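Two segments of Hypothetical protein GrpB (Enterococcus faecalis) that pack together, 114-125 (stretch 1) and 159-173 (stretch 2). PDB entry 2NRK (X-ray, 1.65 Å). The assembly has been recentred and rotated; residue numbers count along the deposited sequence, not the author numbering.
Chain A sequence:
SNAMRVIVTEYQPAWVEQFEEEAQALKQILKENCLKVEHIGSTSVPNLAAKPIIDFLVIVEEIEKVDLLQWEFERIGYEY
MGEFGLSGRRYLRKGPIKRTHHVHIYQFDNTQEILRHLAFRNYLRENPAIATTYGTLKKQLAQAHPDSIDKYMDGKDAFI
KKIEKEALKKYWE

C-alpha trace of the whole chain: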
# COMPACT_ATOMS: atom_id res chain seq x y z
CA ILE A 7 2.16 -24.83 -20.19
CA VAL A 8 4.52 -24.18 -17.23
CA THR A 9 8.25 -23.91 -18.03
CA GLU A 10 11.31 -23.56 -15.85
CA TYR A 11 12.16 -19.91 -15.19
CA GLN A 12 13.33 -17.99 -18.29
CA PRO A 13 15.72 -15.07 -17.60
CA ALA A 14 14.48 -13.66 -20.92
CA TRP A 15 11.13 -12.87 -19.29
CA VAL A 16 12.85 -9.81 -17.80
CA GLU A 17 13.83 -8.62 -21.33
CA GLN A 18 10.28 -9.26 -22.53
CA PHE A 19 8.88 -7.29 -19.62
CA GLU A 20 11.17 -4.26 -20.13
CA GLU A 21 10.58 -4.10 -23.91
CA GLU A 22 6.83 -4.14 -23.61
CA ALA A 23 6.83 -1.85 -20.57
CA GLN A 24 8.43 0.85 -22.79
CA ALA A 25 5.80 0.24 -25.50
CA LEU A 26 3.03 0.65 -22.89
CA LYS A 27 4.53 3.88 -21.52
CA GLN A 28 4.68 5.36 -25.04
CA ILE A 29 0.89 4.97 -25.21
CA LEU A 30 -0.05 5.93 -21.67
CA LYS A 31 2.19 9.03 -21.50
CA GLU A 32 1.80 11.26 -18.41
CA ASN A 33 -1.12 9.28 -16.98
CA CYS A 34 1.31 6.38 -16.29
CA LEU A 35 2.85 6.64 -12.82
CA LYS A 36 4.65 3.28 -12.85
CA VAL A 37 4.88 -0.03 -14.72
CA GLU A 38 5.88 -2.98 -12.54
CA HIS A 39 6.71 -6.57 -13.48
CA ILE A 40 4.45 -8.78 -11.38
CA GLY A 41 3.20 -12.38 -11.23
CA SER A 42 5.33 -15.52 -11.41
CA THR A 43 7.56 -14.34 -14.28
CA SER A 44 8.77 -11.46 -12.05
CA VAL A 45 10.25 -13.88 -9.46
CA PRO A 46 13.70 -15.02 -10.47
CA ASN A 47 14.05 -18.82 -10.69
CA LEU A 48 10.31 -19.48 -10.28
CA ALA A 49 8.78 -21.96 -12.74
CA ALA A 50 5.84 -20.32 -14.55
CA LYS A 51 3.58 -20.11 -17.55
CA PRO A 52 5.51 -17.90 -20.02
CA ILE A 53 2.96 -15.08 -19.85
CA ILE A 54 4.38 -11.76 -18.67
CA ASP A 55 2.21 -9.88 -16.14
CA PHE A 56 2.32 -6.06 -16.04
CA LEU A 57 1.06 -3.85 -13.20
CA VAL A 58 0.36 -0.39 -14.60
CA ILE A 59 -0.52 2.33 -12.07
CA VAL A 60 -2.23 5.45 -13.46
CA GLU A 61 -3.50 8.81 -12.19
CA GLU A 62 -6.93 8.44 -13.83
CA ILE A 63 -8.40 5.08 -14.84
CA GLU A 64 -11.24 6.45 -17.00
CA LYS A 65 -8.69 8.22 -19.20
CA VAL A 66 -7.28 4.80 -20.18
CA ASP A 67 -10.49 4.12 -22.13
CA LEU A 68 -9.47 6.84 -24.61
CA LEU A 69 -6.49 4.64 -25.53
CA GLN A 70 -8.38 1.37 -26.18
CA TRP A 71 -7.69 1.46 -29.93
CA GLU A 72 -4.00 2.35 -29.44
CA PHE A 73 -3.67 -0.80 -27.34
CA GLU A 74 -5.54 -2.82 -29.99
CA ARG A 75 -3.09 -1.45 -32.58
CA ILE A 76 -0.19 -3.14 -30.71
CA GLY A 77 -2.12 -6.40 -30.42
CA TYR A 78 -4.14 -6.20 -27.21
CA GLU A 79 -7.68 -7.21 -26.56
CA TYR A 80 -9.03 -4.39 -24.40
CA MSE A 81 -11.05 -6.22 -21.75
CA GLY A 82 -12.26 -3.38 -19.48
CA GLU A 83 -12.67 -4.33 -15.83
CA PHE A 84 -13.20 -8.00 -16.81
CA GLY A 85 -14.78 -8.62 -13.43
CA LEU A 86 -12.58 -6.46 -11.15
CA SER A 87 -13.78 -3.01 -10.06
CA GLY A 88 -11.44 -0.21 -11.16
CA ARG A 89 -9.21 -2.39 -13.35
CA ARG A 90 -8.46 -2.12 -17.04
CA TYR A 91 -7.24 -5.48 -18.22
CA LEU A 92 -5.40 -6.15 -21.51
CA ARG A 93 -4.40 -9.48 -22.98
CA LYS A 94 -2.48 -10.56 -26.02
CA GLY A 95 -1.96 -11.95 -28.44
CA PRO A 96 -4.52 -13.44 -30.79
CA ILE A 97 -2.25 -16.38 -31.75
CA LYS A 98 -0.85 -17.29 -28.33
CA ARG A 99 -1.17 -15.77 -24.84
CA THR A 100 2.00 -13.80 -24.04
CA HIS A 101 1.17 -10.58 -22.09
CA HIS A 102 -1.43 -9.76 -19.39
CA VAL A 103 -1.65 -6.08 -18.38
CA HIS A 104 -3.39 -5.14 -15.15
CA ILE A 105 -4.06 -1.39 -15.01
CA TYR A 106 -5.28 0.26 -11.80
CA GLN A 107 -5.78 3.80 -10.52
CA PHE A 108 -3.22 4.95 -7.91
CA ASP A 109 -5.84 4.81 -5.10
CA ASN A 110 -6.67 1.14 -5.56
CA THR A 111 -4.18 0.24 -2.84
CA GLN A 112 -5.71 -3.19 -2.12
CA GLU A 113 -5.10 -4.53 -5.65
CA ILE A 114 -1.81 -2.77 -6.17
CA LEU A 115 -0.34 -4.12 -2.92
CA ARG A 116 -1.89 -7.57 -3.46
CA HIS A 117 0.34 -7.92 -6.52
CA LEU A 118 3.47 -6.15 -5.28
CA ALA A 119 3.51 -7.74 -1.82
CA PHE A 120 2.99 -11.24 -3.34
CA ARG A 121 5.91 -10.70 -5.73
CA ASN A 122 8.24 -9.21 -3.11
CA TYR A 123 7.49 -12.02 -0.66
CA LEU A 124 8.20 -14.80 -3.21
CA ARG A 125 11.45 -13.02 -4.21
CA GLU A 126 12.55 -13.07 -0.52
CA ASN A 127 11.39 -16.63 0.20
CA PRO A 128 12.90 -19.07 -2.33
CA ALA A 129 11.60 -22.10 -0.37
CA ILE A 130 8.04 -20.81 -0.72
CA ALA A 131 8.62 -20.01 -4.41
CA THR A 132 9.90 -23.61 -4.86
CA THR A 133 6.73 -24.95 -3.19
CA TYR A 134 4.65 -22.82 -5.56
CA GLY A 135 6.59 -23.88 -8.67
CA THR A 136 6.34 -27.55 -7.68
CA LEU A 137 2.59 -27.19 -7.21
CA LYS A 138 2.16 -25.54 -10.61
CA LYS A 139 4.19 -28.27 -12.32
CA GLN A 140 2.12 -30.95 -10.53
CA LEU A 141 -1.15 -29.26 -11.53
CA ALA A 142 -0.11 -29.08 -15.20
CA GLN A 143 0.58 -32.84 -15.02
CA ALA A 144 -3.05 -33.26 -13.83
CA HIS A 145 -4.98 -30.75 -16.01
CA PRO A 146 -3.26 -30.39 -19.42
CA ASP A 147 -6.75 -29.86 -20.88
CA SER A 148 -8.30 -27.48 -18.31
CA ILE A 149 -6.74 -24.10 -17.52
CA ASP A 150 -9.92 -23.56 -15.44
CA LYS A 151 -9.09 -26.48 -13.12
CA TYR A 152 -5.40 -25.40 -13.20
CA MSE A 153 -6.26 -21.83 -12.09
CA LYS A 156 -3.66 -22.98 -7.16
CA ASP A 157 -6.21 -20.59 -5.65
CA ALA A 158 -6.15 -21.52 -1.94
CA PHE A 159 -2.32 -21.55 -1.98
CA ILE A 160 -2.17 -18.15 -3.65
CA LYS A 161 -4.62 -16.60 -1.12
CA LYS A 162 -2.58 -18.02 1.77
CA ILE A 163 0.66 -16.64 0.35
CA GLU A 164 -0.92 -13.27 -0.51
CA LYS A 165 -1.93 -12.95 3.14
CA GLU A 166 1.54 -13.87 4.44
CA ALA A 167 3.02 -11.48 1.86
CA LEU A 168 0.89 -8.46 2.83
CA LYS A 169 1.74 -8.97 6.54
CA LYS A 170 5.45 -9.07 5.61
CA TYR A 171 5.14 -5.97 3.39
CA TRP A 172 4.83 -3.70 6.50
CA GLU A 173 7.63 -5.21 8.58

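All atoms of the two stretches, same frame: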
# COMPACT_ATOMS: atom_id res chain seq x y z
N ILE A 114 -3.23 -3.04 -5.87
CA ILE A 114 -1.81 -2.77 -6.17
C ILE A 114 -0.89 -3.51 -5.21
O ILE A 114 0.04 -4.20 -5.63
CB ILE A 114 -1.52 -1.25 -6.18
CG1 ILE A 114 -2.33 -0.57 -7.32
CG2 ILE A 114 0.00 -0.99 -6.33
CD1 ILE A 114 -2.42 0.98 -7.20
N LEU A 115 -1.16 -3.38 -3.91
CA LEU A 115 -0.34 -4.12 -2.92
C LEU A 115 -0.51 -5.62 -2.97
O LEU A 115 0.44 -6.34 -2.70
CB LEU A 115 -0.54 -3.61 -1.48
CG LEU A 115 0.04 -2.22 -1.24
CD1 LEU A 115 -0.03 -1.93 0.26
CD2 LEU A 115 1.53 -2.06 -1.69
N ARG A 116 -1.70 -6.11 -3.36
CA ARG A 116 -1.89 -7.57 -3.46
C ARG A 116 -0.80 -8.12 -4.38
O ARG A 116 -0.11 -9.08 -4.05
CB ARG A 116 -3.25 -7.92 -4.02
CG ARG A 116 -3.39 -9.46 -4.18
CD ARG A 116 -4.87 -9.81 -4.40
NE ARG A 116 -5.36 -9.36 -5.69
CZ ARG A 116 -5.24 -10.04 -6.83
NH1 ARG A 116 -4.56 -11.21 -6.85
NH2 ARG A 116 -5.76 -9.53 -7.95
N HIS A 117 -0.64 -7.47 -5.54
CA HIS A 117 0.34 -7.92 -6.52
C HIS A 117 1.77 -7.67 -6.07
O HIS A 117 2.59 -8.57 -6.15
CB HIS A 117 0.12 -7.22 -7.87
CG HIS A 117 -1.18 -7.57 -8.52
ND1 HIS A 117 -1.48 -8.85 -8.91
CD2 HIS A 117 -2.25 -6.80 -8.86
CE1 HIS A 117 -2.68 -8.87 -9.48
NE2 HIS A 117 -3.18 -7.64 -9.44
N LEU A 118 2.08 -6.46 -5.60
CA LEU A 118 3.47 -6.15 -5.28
C LEU A 118 3.94 -6.93 -4.05
O LEU A 118 5.06 -7.42 -4.03
CB LEU A 118 3.69 -4.64 -5.03
CG LEU A 118 3.48 -3.79 -6.29
CD1 LEU A 118 3.50 -2.28 -5.87
CD2 LEU A 118 4.56 -4.09 -7.35
N ALA A 119 3.09 -7.03 -3.03
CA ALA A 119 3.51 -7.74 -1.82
C ALA A 119 3.78 -9.20 -2.15
O ALA A 119 4.77 -9.76 -1.69
CB ALA A 119 2.46 -7.61 -0.71
N PHE A 120 2.88 -9.82 -2.94
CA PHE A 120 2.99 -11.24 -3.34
C PHE A 120 4.32 -11.47 -4.04
O PHE A 120 5.08 -12.36 -3.66
CB PHE A 120 1.82 -11.59 -4.27
CG PHE A 120 1.82 -13.02 -4.73
CD1 PHE A 120 1.38 -14.05 -3.90
CD2 PHE A 120 2.18 -13.32 -6.04
CE1 PHE A 120 1.35 -15.42 -4.36
CE2 PHE A 120 2.17 -14.66 -6.50
CZ PHE A 120 1.75 -15.69 -5.66
N ARG A 121 4.63 -10.61 -5.02
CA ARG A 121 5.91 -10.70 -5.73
C ARG A 121 7.09 -10.56 -4.78
O ARG A 121 8.02 -11.41 -4.78
CB ARG A 121 5.99 -9.61 -6.80
CG ARG A 121 7.36 -9.63 -7.52
CD ARG A 121 7.50 -8.31 -8.28
NE ARG A 121 7.78 -7.21 -7.35
CZ ARG A 121 7.88 -5.93 -7.73
NH1 ARG A 121 7.73 -5.58 -9.02
NH2 ARG A 121 8.12 -4.99 -6.82
N ASN A 122 7.07 -9.50 -3.97
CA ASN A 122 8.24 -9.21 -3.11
C ASN A 122 8.49 -10.37 -2.16
O ASN A 122 9.63 -10.77 -1.91
CB ASN A 122 8.02 -7.91 -2.37
CG ASN A 122 8.03 -6.70 -3.28
OD1 ASN A 122 8.32 -6.80 -4.49
ND2 ASN A 122 7.72 -5.53 -2.70
N TYR A 123 7.40 -10.92 -1.62
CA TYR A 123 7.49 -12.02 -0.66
C TYR A 123 8.08 -13.28 -1.32
O TYR A 123 8.93 -13.95 -0.74
CB TYR A 123 6.08 -12.30 -0.13
CG TYR A 123 6.00 -13.31 0.98
CD1 TYR A 123 6.58 -13.05 2.24
CD2 TYR A 123 5.31 -14.52 0.80
CE1 TYR A 123 6.49 -14.00 3.30
CE2 TYR A 123 5.17 -15.45 1.86
CZ TYR A 123 5.79 -15.18 3.11
OH TYR A 123 5.68 -16.07 4.15
N LEU A 124 7.63 -13.62 -2.54
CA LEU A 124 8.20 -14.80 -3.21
C LEU A 124 9.70 -14.57 -3.52
O LEU A 124 10.49 -15.50 -3.38
CB LEU A 124 7.47 -15.11 -4.51
CG LEU A 124 6.07 -15.66 -4.26
CD1 LEU A 124 5.38 -15.92 -5.61
CD2 LEU A 124 6.10 -16.96 -3.42
N ARG A 125 10.06 -13.35 -3.93
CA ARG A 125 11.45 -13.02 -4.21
C ARG A 125 12.33 -13.22 -2.98
O ARG A 125 13.49 -13.60 -3.13
CB ARG A 125 11.59 -11.57 -4.66
CG ARG A 125 11.09 -11.34 -6.09
CD ARG A 125 11.15 -9.86 -6.44
NE ARG A 125 10.92 -9.63 -7.88
CZ ARG A 125 11.01 -8.44 -8.49
NH1 ARG A 125 11.27 -7.33 -7.78
NH2 ARG A 125 10.83 -8.35 -9.81
N PHE A 159 -3.74 -21.80 -2.24
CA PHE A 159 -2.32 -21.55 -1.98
C PHE A 159 -2.00 -20.08 -2.21
O PHE A 159 -1.39 -19.42 -1.36
CB PHE A 159 -1.44 -22.43 -2.87
CG PHE A 159 0.05 -22.14 -2.70
CD1 PHE A 159 0.76 -22.71 -1.65
CD2 PHE A 159 0.71 -21.26 -3.56
CE1 PHE A 159 2.14 -22.45 -1.49
CE2 PHE A 159 2.04 -21.00 -3.40
CZ PHE A 159 2.77 -21.59 -2.36
N ILE A 160 -2.44 -19.57 -3.35
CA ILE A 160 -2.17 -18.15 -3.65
C ILE A 160 -2.77 -17.22 -2.58
O ILE A 160 -2.08 -16.29 -2.14
CB ILE A 160 -2.69 -17.79 -5.06
CG1 ILE A 160 -1.78 -18.47 -6.10
CG2 ILE A 160 -2.74 -16.25 -5.22
CD1 ILE A 160 -2.42 -18.51 -7.54
N LYS A 161 -4.01 -17.44 -2.17
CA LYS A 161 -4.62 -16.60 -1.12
C LYS A 161 -3.83 -16.67 0.19
O LYS A 161 -3.61 -15.65 0.84
CB LYS A 161 -6.09 -16.96 -0.87
CG LYS A 161 -7.02 -16.67 -2.05
CD LYS A 161 -7.57 -15.25 -2.07
CE LYS A 161 -8.79 -15.16 -2.99
NZ LYS A 161 -8.43 -15.48 -4.39
N LYS A 162 -3.37 -17.87 0.55
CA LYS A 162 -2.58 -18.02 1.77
C LYS A 162 -1.29 -17.19 1.67
O LYS A 162 -0.91 -16.45 2.60
CB LYS A 162 -2.20 -19.50 1.97
CG LYS A 162 -1.30 -19.70 3.18
CD LYS A 162 -0.90 -21.16 3.39
CE LYS A 162 -0.49 -21.34 4.85
NZ LYS A 162 0.18 -22.59 5.17
N ILE A 163 -0.60 -17.34 0.56
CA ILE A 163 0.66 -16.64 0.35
C ILE A 163 0.45 -15.12 0.26
O ILE A 163 1.27 -14.33 0.76
CB ILE A 163 1.42 -17.20 -0.89
CG1 ILE A 163 1.75 -18.68 -0.65
CG2 ILE A 163 2.70 -16.34 -1.20
CD1 ILE A 163 2.42 -18.98 0.72
N GLU A 164 -0.63 -14.72 -0.40
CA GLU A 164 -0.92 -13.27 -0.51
C GLU A 164 -1.09 -12.66 0.90
O GLU A 164 -0.68 -11.51 1.16
CB GLU A 164 -2.20 -13.03 -1.31
CG GLU A 164 -1.97 -13.16 -2.83
CD GLU A 164 -3.27 -13.01 -3.67
OE1 GLU A 164 -4.39 -13.13 -3.11
OE2 GLU A 164 -3.13 -12.75 -4.91
N LYS A 165 -1.71 -13.42 1.78
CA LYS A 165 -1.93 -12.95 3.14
C LYS A 165 -0.61 -12.85 3.90
O LYS A 165 -0.32 -11.83 4.54
CB LYS A 165 -2.94 -13.87 3.84
CG LYS A 165 -3.21 -13.51 5.27
CD LYS A 165 -4.51 -14.24 5.73
CE LYS A 165 -4.67 -14.13 7.23
NZ LYS A 165 -5.89 -14.88 7.74
N GLU A 166 0.21 -13.90 3.84
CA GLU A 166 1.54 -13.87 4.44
C GLU A 166 2.35 -12.70 3.87
O GLU A 166 3.07 -12.01 4.61
CB GLU A 166 2.30 -15.17 4.17
CG GLU A 166 1.68 -16.38 4.86
CD GLU A 166 2.48 -17.68 4.66
OE1 GLU A 166 3.55 -17.67 4.01
OE2 GLU A 166 2.03 -18.73 5.16
N ALA A 167 2.22 -12.49 2.55
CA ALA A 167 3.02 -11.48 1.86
C ALA A 167 2.66 -10.07 2.32
O ALA A 167 3.55 -9.23 2.52
CB ALA A 167 2.79 -11.59 0.36
N LEU A 168 1.36 -9.81 2.47
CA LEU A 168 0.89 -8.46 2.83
C LEU A 168 1.30 -8.15 4.29
O LEU A 168 1.67 -7.01 4.58
CB LEU A 168 -0.61 -8.32 2.64
CG LEU A 168 -1.17 -6.88 2.71
CD1 LEU A 168 -0.39 -5.93 1.74
CD2 LEU A 168 -2.68 -6.89 2.45
N LYS A 169 1.24 -9.15 5.17
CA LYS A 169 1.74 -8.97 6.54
C LYS A 169 3.22 -8.57 6.49
O LYS A 169 3.64 -7.63 7.16
CB LYS A 169 1.56 -10.25 7.37
CG LYS A 169 0.09 -10.53 7.68
CD LYS A 169 -0.08 -11.88 8.39
CE LYS A 169 -1.54 -12.14 8.75
NZ LYS A 169 -1.62 -13.45 9.46
N LYS A 170 4.00 -9.29 5.68
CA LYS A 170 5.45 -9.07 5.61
C LYS A 170 5.79 -7.70 5.02
O LYS A 170 6.83 -7.08 5.40
CB LYS A 170 6.12 -10.20 4.77
CG LYS A 170 7.67 -10.13 4.75
CD LYS A 170 8.32 -10.32 6.16
CE LYS A 170 7.93 -11.63 6.85
NZ LYS A 170 8.47 -11.81 8.27
N TYR A 171 4.94 -7.24 4.12
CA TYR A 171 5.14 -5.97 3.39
C TYR A 171 5.42 -4.81 4.37
O TYR A 171 6.20 -3.92 4.07
CB TYR A 171 3.91 -5.64 2.53
CG TYR A 171 4.11 -4.42 1.66
CD1 TYR A 171 4.81 -4.50 0.43
CD2 TYR A 171 3.65 -3.16 2.07
CE1 TYR A 171 5.01 -3.33 -0.35
CE2 TYR A 171 3.84 -2.00 1.29
CZ TYR A 171 4.52 -2.08 0.09
OH TYR A 171 4.70 -0.91 -0.62
N TRP A 172 4.75 -4.82 5.54
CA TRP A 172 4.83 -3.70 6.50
C TRP A 172 6.01 -3.79 7.46
O TRP A 172 6.33 -2.83 8.15
CB TRP A 172 3.53 -3.63 7.35
CG TRP A 172 2.34 -3.52 6.52
CD1 TRP A 172 1.30 -4.41 6.47
CD2 TRP A 172 2.04 -2.49 5.56
NE1 TRP A 172 0.37 -3.98 5.58
CE2 TRP A 172 0.79 -2.81 4.99
CE3 TRP A 172 2.71 -1.32 5.14
CZ2 TRP A 172 0.19 -2.02 3.99
CZ3 TRP A 172 2.10 -0.52 4.14
CH2 TRP A 172 0.86 -0.86 3.59
N GLU A 173 6.64 -4.97 7.52
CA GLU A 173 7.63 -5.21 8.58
C GLU A 173 8.92 -4.45 8.34
O GLU A 173 9.64 -4.14 9.31
CB GLU A 173 7.91 -6.71 8.74
CG GLU A 173 6.73 -7.46 9.36
CD GLU A 173 7.10 -8.87 9.80
OE1 GLU A 173 7.88 -9.01 10.76
OE2 GLU A 173 6.60 -9.84 9.20
OXT GLU A 173 9.24 -4.12 7.21
O HOH W 1 -0.73 -9.83 -1.07
O HOH W 2 5.67 -8.76 0.87

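Two helices cross almost at right angles (88°), their axes approaching to 7.9 Å, and the contact buries 811 Å² in total. Such closeness calls for small residues at the crossing, and alanines supply them: Ala119 CB lies 4.1 Å from Ala167 CB, and Ala167 CB comes within 3.4 Å of both Ala119 O and Tyr123 CB. At these distances a methyl group already touches the opposing helix.

Larger apolar side chains fill the space that opens away from this point. Toward the start of stretch 1, Leu115 (m, t) sets its two methyls against aromatic rings, CD2 3.5 Å from Tyr171 CZ and CD1 3.6 Å from Trp172 CH2, while its CB meets Leu168 CD1 at 4.0 Å. Further along, the CA-to-CB bond of Phe120 points sideways, but with chi1 in t its ring comes nearer to stretch 2, with CE1 3.6 Å from Ile163 CG2. That same Ile163 methyl also serves Tyr123 and Leu124, so one branched side chain packs against three residues.

Tyr123 is the knob, seated among Ile163, Glu166, Ala167 and Lys170. Ala167 CA sits over its ring face, 4.0 Å from the centroid, a CH-pi contact. The length of tyrosine carries its hydroxyl past the apolar patch, where OH donates a 2.7 Å hydrogen bond to Glu166 OE1.

The second polar clasp is a salt bridge: Arg116 NH1 donates to Glu164 OE2 at 2.9 Å, with the carboxylate oxygen near the guanidinium plane. Glu164 does double duty, its CG lying 3.6 Å from Phe120 CD1, so aliphatic carbon packs while the charge pairs.

Two waters link backbone carbonyls that cannot bond each other directly. Water 1 donates to Arg116 O (3.1 Å) and Glu164 O (2.8 Å); water 2 donates to Ala119 O (2.9 Å) and Ala167 O (2.7 Å).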